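Local atomic coordinates of cytochrome C-550 (Paracoccus versutus, PDB entry 2BH4), a protein that carries a covalently bound heme c and probably shuttles electrons between redox partners. Residues Asp57-Val62 and Met69-Ala74. The protein carries 1 engineered substitution. Numbering follows the deposited sequence.
Sequences DGILEV and MVWSEA. With HEC (heme c), chain B.
The propionate end of the heme c pocket is walled here by Ile-59, on helix 57-65, and Trp-71, in the loop leading to helix 73-81. Ile-59 brings CD1 to the edge of the indole, 4.3 Å from CZ2 of Trp-71. Its CG1 branch lies anti to the backbone N (chi1 -158°) and, fully extended, carries CD1 there, while CG2 sits 3.5 Å from heme O1D; a branched aliphatic side chain can thus serve ring and heme together. Trp-71 suits its place by joining a broad apolar surface to one N-H: NE1 donates to heme O2A at 2.9 Å, nearly straight at 165°, with the oxygen in the indole plane. Heme methyl CMA lies over one face of the indole, and the ring of Trp-86 stacks with it. A phenylalanine in place of Trp-71 would probably leave propionate O2A without this donor and open a gap beside Ile-59 CD1. Farther from the heme, Val-62 CG1 meets SD of Met-69, a compact branch against a flexible thioether modelled in two conformers, the contact holding for the one described. Across the two segments the contact is wholly apolar; the tryptophan N-H to a heme propionate is as in mitochondrial cytochrome c and its bacterial relatives of the class I fold.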
ATOM      1  N   ASP A  57      10.670   5.985  -9.145  1.00 18.98           N
ATOM      2  CA  ASP A  57      10.357   7.272  -9.785  1.00 20.40           C
ATOM      3  C   ASP A  57       8.874   7.460 -10.085  1.00 18.82           C
ATOM      4  O   ASP A  57       8.326   8.558  -9.960  1.00 19.57           O
ATOM      5  CB  ASP A  57      11.152   7.464 -11.086  1.00 20.77           C
ATOM      6  CG  ASP A  57      12.644   7.676 -10.854  1.00 24.88           C
ATOM      7  OD1 ASP A  57      13.062   7.941  -9.703  1.00 25.78           O
ATOM      8  OD2 ASP A  57      13.389   7.617 -11.868  1.00 32.40           O
ATOM      9  N   GLY A  58       8.201   6.394 -10.497  1.00 18.63           N
ATOM     10  CA  GLY A  58       6.797   6.527 -10.860  1.00 17.65           C
ATOM     11  C   GLY A  58       5.880   6.933  -9.723  1.00 17.84           C
ATOM     12  O   GLY A  58       5.058   7.827  -9.884  1.00 17.28           O
ATOM     13  N   ILE A  59       5.984   6.249  -8.584  1.00 16.09           N
ATOM     14  CA  ILE A  59       5.142   6.562  -7.447  1.00 15.89           C
ATOM     15  C   ILE A  59       5.473   7.949  -6.885  1.00 16.36           C
ATOM     16  O   ILE A  59       4.580   8.646  -6.422  1.00 17.22           O
ATOM     17  CB  ILE A  59       5.167   5.414  -6.388  1.00 16.04           C
ATOM     18  CG1 ILE A  59       3.924   5.475  -5.493  1.00 15.80           C
ATOM     19  CG2 ILE A  59       6.486   5.392  -5.602  1.00 15.83           C
ATOM     20  CD1 ILE A  59       3.878   4.364  -4.441  1.00 15.60           C
ATOM     21  N   LEU A  60       6.750   8.354  -6.954  1.00 16.35           N
ATOM     22  CA  LEU A  60       7.115   9.717  -6.556  1.00 17.72           C
ATOM     23  C   LEU A  60       6.472  10.750  -7.480  1.00 17.66           C
ATOM     24  O   LEU A  60       6.069  11.833  -7.039  1.00 19.44           O
ATOM     25  CB  LEU A  60       8.642   9.888  -6.515  1.00 19.78           C
ATOM     26  CG  LEU A  60       9.370   9.163  -5.384  1.00 19.64           C
ATOM     27  CD1 LEU A  60      10.876   9.250  -5.599  1.00 20.56           C
ATOM     28  CD2 LEU A  60       8.970   9.725  -4.045  1.00 22.13           C
ATOM     29  N   GLU A  61       6.380  10.428  -8.768  1.00 18.90           N
ATOM     30  CA  GLU A  61       5.749  11.329  -9.737  1.00 19.60           C
ATOM     31  C   GLU A  61       4.265  11.447  -9.476  1.00 19.32           C
ATOM     32  O   GLU A  61       3.696  12.530  -9.557  1.00 19.44           O
ATOM     33  CB  GLU A  61       6.010  10.861 -11.158  1.00 19.88           C
ATOM     34  CG  GLU A  61       5.423  11.789 -12.201  1.00 21.87           C
ATOM     35  CD  GLU A  61       5.865  11.464 -13.627  1.00 25.74           C
ATOM     36  OE1 GLU A  61       6.977  10.936 -13.822  1.00 30.96           O
ATOM     37  OE2 GLU A  61       5.094  11.764 -14.554  1.00 32.87           O
ATOM     38  N   VAL A  62       3.637  10.345  -9.090  1.00 18.99           N
ATOM     39  CA  VAL A  62       2.227  10.401  -8.718  1.00 18.28           C
ATOM     40  C   VAL A  62       2.046  11.410  -7.597  1.00 18.96           C
ATOM     41  O   VAL A  62       1.187  12.263  -7.671  1.00 19.82           O
ATOM     42  CB  VAL A  62       1.677   9.021  -8.257  1.00 17.19           C
ATOM     43  CG1 VAL A  62       0.236   9.175  -7.718  1.00 18.10           C
ATOM     44  CG2 VAL A  62       1.688   8.034  -9.402  1.00 18.18           C
ATOM     45  N   MET A  69      -3.040  13.949  -2.995  1.00 21.21           N
ATOM     46  CA  MET A  69      -3.439  12.553  -3.109  1.00 21.03           C
ATOM     47  C   MET A  69      -3.017  11.718  -1.902  1.00 18.72           C
ATOM     48  O   MET A  69      -1.867  11.758  -1.466  1.00 16.63           O
ATOM     49  CB  MET A  69      -2.891  11.933  -4.376  1.00 20.77           C
ATOM     50  CG  MET A  69      -3.531  10.600  -4.716  1.00 21.48           C
ATOM     51  SD  MET A  69      -3.007   9.753  -6.230  0.50 24.14           S
ATOM     52  CE  MET A  69      -3.714  10.788  -7.503  0.50 26.11           C
ATOM     53  N   VAL A  70      -3.967  10.940  -1.395  1.00 18.49           N
ATOM     54  CA  VAL A  70      -3.724   9.966  -0.327  1.00 18.30           C
ATOM     55  C   VAL A  70      -4.230   8.595  -0.767  1.00 17.84           C
ATOM     56  O   VAL A  70      -4.953   8.475  -1.776  1.00 19.58           O
ATOM     57  CB  VAL A  70      -4.428  10.345   0.995  1.00 18.34           C
ATOM     58  CG1 VAL A  70      -4.030  11.732   1.451  1.00 19.08           C
ATOM     59  CG2 VAL A  70      -5.924  10.278   0.860  1.00 19.34           C
ATOM     60  N   TRP A  71      -3.849   7.561  -0.020  1.00 16.34           N
ATOM     61  CA  TRP A  71      -4.338   6.209  -0.299  1.00 16.93           C
ATOM     62  C   TRP A  71      -5.759   6.028   0.162  1.00 18.30           C
ATOM     63  O   TRP A  71      -6.011   5.769   1.328  1.00 23.73           O
ATOM     64  CB  TRP A  71      -3.460   5.136   0.329  1.00 16.39           C
ATOM     65  CG  TRP A  71      -2.206   4.904  -0.429  1.00 15.05           C
ATOM     66  CD1 TRP A  71      -0.942   5.191  -0.029  1.00 14.94           C
ATOM     67  CD2 TRP A  71      -2.091   4.314  -1.733  1.00 14.56           C
ATOM     68  NE1 TRP A  71      -0.047   4.842  -1.012  1.00 15.47           N
ATOM     69  CE2 TRP A  71      -0.727   4.307  -2.072  1.00 14.91           C
ATOM     70  CE3 TRP A  71      -3.017   3.838  -2.661  1.00 13.97           C
ATOM     71  CZ2 TRP A  71      -0.261   3.776  -3.268  1.00 13.79           C
ATOM     72  CZ3 TRP A  71      -2.552   3.331  -3.862  1.00 13.73           C
ATOM     73  CH2 TRP A  71      -1.191   3.323  -4.167  1.00 13.44           C
ATOM     74  N   SER A  72      -6.687   6.112  -0.771  1.00 17.97           N
ATOM     75  CA  SER A  72      -8.067   5.772  -0.477  1.00 18.97           C
ATOM     76  C   SER A  72      -8.252   4.269  -0.552  1.00 18.34           C
ATOM     77  O   SER A  72      -7.439   3.548  -1.146  1.00 17.77           O
ATOM     78  CB  SER A  72      -8.981   6.429  -1.495  1.00 18.98           C
ATOM     79  OG  SER A  72      -8.814   5.846  -2.778  1.00 21.30           O
ATOM     80  N   GLU A  73      -9.338   3.780   0.028  1.00 20.04           N
ATOM     81  CA  GLU A  73      -9.634   2.368  -0.071  1.00 20.56           C
ATOM     82  C   GLU A  73      -9.781   1.919  -1.538  1.00 18.06           C
ATOM     83  O   GLU A  73      -9.233   0.874  -1.921  1.00 18.46           O
ATOM     84  CB  GLU A  73     -10.884   2.046   0.759  1.00 22.50           C
ATOM     85  CG  GLU A  73     -10.553   2.007   2.267  1.00 24.97           C
ATOM     86  CD  GLU A  73     -11.761   1.678   3.139  1.00 27.47           C
ATOM     87  OE1 GLU A  73     -12.694   1.029   2.626  1.00 37.48           O
ATOM     88  OE2 GLU A  73     -11.758   2.061   4.325  1.00 38.11           O
ATOM     89  N   ALA A  74     -10.398   2.749  -2.382  1.00 18.05           N
ATOM     90  CA  ALA A  74     -10.586   2.395  -3.791  1.00 19.08           C
ATOM     91  C   ALA A  74      -9.242   2.297  -4.539  1.00 18.35           C
ATOM     92  O   ALA A  74      -8.993   1.347  -5.294  1.00 17.48           O
ATOM     93  CB  ALA A  74     -11.529   3.398  -4.472  1.00 21.26           C
TER
HETATM   94 FE   HEC B1123       3.977  -3.507  -1.664  1.00 13.40          FE
HETATM   95  CHA HEC B1123       4.604  -0.190  -2.053  1.00 13.33           C
HETATM   96  CHB HEC B1123       0.853  -2.776  -0.488  1.00 13.25           C
HETATM   97  CHC HEC B1123       3.189  -6.843  -1.633  1.00 13.10           C
HETATM   98  CHD HEC B1123       7.245  -4.292  -2.237  1.00 15.35           C
HETATM   99  NA  HEC B1123       2.941  -1.812  -1.343  1.00 13.86           N
HETATM  100  C1A HEC B1123       3.357  -0.520  -1.580  1.00 12.39           C
HETATM  101  C2A HEC B1123       2.318   0.418  -1.259  1.00 12.39           C
HETATM  102  C3A HEC B1123       1.274  -0.309  -0.831  1.00 12.01           C
HETATM  103  C4A HEC B1123       1.644  -1.715  -0.876  1.00 12.02           C
HETATM  104  CMA HEC B1123      -0.083   0.237  -0.380  1.00 13.75           C
HETATM  105  CAA HEC B1123       2.448   1.944  -1.346  1.00 14.31           C
HETATM  106  CBA HEC B1123       2.980   2.420   0.003  1.00 13.93           C
HETATM  107  CGA HEC B1123       3.245   3.902   0.131  1.00 14.21           C
HETATM  108  O1A HEC B1123       3.852   4.295   1.182  1.00 14.92           O
HETATM  109  O2A HEC B1123       2.863   4.702  -0.765  1.00 14.17           O
HETATM  110  NB  HEC B1123       2.331  -4.608  -1.152  1.00 12.34           N
HETATM  111  C1B HEC B1123       1.170  -4.104  -0.609  1.00 12.49           C
HETATM  112  C2B HEC B1123       0.299  -5.217  -0.300  1.00 12.70           C
HETATM  113  C3B HEC B1123       0.922  -6.329  -0.666  1.00 12.82           C
HETATM  114  C4B HEC B1123       2.233  -5.983  -1.181  1.00 12.23           C
HETATM  115  CMB HEC B1123      -1.087  -5.074   0.347  1.00 14.21           C
HETATM  116  CAB HEC B1123       0.375  -7.769  -0.581  1.00 15.02           C
HETATM  117  CBB HEC B1123      -0.751  -7.986  -1.323  1.00 14.11           C
HETATM  118  NC  HEC B1123       4.992  -5.222  -1.876  1.00 14.91           N
HETATM  119  C1C HEC B1123       4.508  -6.498  -1.882  1.00 12.10           C
HETATM  120  C2C HEC B1123       5.588  -7.435  -2.099  1.00 14.05           C
HETATM  121  C3C HEC B1123       6.727  -6.753  -2.270  1.00 15.28           C
HETATM  122  C4C HEC B1123       6.362  -5.351  -2.107  1.00 11.30           C
HETATM  123  CMC HEC B1123       5.387  -8.963  -2.135  1.00 16.06           C
HETATM  124  CAC HEC B1123       8.168  -7.274  -2.531  1.00 17.48           C
HETATM  125  CBC HEC B1123       8.441  -8.185  -3.505  1.00 16.10           C
HETATM  126  ND  HEC B1123       5.623  -2.446  -2.075  1.00 12.70           N
HETATM  127  C1D HEC B1123       6.883  -2.976  -2.315  1.00 12.38           C
HETATM  128  C2D HEC B1123       7.775  -1.924  -2.747  1.00 14.09           C
HETATM  129  C3D HEC B1123       6.969  -0.678  -2.700  1.00 11.79           C
HETATM  130  C4D HEC B1123       5.616  -1.067  -2.283  1.00 13.56           C
HETATM  131  CMD HEC B1123       9.252  -2.004  -3.144  1.00 15.82           C
HETATM  132  CAD HEC B1123       7.492   0.703  -3.138  1.00 13.34           C
HETATM  133  CBD HEC B1123       6.973   0.832  -4.584  1.00 15.06           C
HETATM  134  CGD HEC B1123       7.692   1.897  -5.407  1.00 16.16           C
HETATM  135  O1D HEC B1123       8.470   2.680  -4.819  1.00 20.43           O
HETATM  136  O2D HEC B1123       7.458   1.982  -6.640  1.00 20.67           O